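PDB 4H3T: CRISPR-associated protein, Cse1 family from Acidimicrobium ferrooxidans, which is probably the large subunit of a type I-E CRISPR Cascade complex, which as in its relatives would help recognise invading DNA. Local coordinates for residues I194-L197 with A198-F202. The protein carries 1 engineered substitution. Residues are numbered along the deposited sequence; the frame is centred on the assembly and turned at random.
Sequences IGYL and AWIGF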
loop_
_atom_site.group_PDB
_atom_site.type_symbol
_atom_site.label_atom_id
_atom_site.label_comp_id
_atom_site.label_asym_id
_atom_site.label_seq_id
_atom_site.Cartn_x
_atom_site.Cartn_y
_atom_site.Cartn_z
ATOM N N ILE A 194 -2.799 11.750 11.488
ATOM C CA ILE A 194 -3.364 10.742 10.577
ATOM C C ILE A 194 -3.068 9.335 11.138
ATOM O O ILE A 194 -2.141 9.185 11.931
ATOM C CB ILE A 194 -2.859 10.866 9.143
ATOM C CG1 ILE A 194 -1.320 10.615 9.051
ATOM C CG2 ILE A 194 -3.248 12.250 8.576
ATOM C CD1 ILE A 194 -0.759 10.776 7.669
ATOM N N GLY A 195 -3.851 8.341 10.744
ATOM C CA GLY A 195 -3.592 6.968 11.173
ATOM C C GLY A 195 -2.225 6.486 10.717
ATOM O O GLY A 195 -1.660 6.967 9.723
ATOM N N TYR A 196 -1.695 5.520 11.431
ATOM C CA TYR A 196 -0.362 5.016 11.132
ATOM C C TYR A 196 -0.235 4.382 9.718
ATOM O O TYR A 196 0.746 4.644 9.033
ATOM C CB TYR A 196 0.041 4.022 12.191
ATOM C CG TYR A 196 1.369 3.351 11.894
ATOM C CD1 TYR A 196 2.563 3.966 12.207
ATOM C CD2 TYR A 196 1.420 2.152 11.199
ATOM C CE1 TYR A 196 3.785 3.346 11.951
ATOM C CE2 TYR A 196 2.628 1.554 10.883
ATOM C CZ TYR A 196 3.810 2.106 11.342
ATOM O OH TYR A 196 5.018 1.524 11.022
ATOM N N LEU A 197 -1.244 3.644 9.248
ATOM C CA LEU A 197 -1.213 3.083 7.895
ATOM C C LEU A 197 -1.390 4.164 6.842
ATOM O O LEU A 197 -0.877 3.997 5.734
ATOM C CB LEU A 197 -2.222 1.950 7.678
ATOM C CG LEU A 197 -1.900 0.630 8.282
ATOM C CD1 LEU A 197 -2.886 -0.447 7.798
ATOM C CD2 LEU A 197 -0.485 0.191 7.892
ATOM N N ALA A 198 -2.089 5.252 7.177
ATOM C CA ALA A 198 -2.207 6.414 6.285
ATOM C C ALA A 198 -0.804 7.128 6.143
ATOM O O ALA A 198 -0.539 7.765 5.135
ATOM C CB ALA A 198 -3.273 7.400 6.782
ATOM N N TRP A 199 0.034 7.054 7.180
ATOM C CA TRP A 199 1.357 7.641 7.201
ATOM C C TRP A 199 2.402 6.805 6.475
ATOM O O TRP A 199 3.249 7.351 5.791
ATOM C CB TRP A 199 1.795 7.838 8.651
ATOM C CG TRP A 199 3.138 8.492 8.767
ATOM C CD1 TRP A 199 3.490 9.736 8.320
ATOM C CD2 TRP A 199 4.297 7.948 9.416
ATOM N NE1 TRP A 199 4.799 9.978 8.625
ATOM C CE2 TRP A 199 5.336 8.881 9.253
ATOM C CE3 TRP A 199 4.570 6.738 10.071
ATOM C CZ2 TRP A 199 6.641 8.638 9.704
ATOM C CZ3 TRP A 199 5.875 6.482 10.497
ATOM C CH2 TRP A 199 6.882 7.445 10.348
ATOM N N ILE A 200 2.428 5.501 6.685
ATOM C CA ILE A 200 3.497 4.689 6.069
ATOM C C ILE A 200 3.176 4.359 4.586
ATOM O O ILE A 200 2.017 4.341 4.156
ATOM C CB ILE A 200 3.847 3.374 6.827
ATOM C CG1 ILE A 200 2.662 2.386 6.923
ATOM C CG2 ILE A 200 4.401 3.671 8.211
ATOM C CD1 ILE A 200 3.030 0.972 7.058
ATOM N N GLY A 201 4.226 4.048 3.868
ATOM C CA GLY A 201 4.159 3.452 2.540
ATOM C C GLY A 201 4.094 1.945 2.763
ATOM O O GLY A 201 5.070 1.339 3.179
ATOM N N PHE A 202 2.925 1.314 2.529
ATOM C CA PHE A 202 2.736 -0.134 2.806
ATOM C C PHE A 202 3.108 -0.990 1.611
ATOM O O PHE A 202 2.783 -0.641 0.483
ATOM C CB PHE A 202 1.312 -0.362 3.190
ATOM C CG PHE A 202 0.883 -1.811 3.340
ATOM C CD1 PHE A 202 0.994 -2.470 4.562
ATOM C CD2 PHE A 202 0.443 -2.538 2.243
ATOM C CE1 PHE A 202 0.640 -3.822 4.670
ATOM C CE2 PHE A 202 0.046 -3.843 2.368
ATOM C CZ PHE A 202 0.165 -4.489 3.569
#
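W199 N and I200 N turn back onto the carbonyls of G195 and Y196, closing one short helical turn of residues 196-199 with G195 at its N-cap. W199 N reaches G195 O at 3.1 Å in the carbonyl plane, though bent at the hydrogen, and has a weak second bond to Y196 O. The i+4 bond from I200 N to Y196 O is straighter, 155° at the hydrogen and 3.0 Å long, just where the chain departs from helical angles.

The Y196 ring meets both W199 and I200. Its CG is anti to the backbone N (chi1 175°), which brings one face of the ring against I200. The CG2 methyl of I200 sits over that face, 3.9 Å from the ring centroid and 28° off the normal, a CH-pi contact closest at CZ. Carbon CE1 of Y196 meets the indole of W199 in plane at its edge, 4.0 Å from CE3. The phenol OH is hydrogen-bonded to D298 OD2, and the indole has cation-pi partners in R291 and R319. Replacing Y196 by an alanine would remove the ring and is likely to leave the I200 methyl without its aromatic face and D298 without its hydroxyl partner.

The side chains of L197 and I200 extend together in one direction, with L197 CD2 3.7 Å from I200 CD1. On the N-terminal side, I194 lies across W199, roughly perpendicular to it, its CD1 3.8 Å from W199 CA. A198 packs on F369 of strand 359-370 and F170 of helix 157-170. Contacts three to five residues apart, round two i to i+4 backbone bonds, mark a single-turn helix, here a buried connection leading into strand 202-206 within the Cse1 family region.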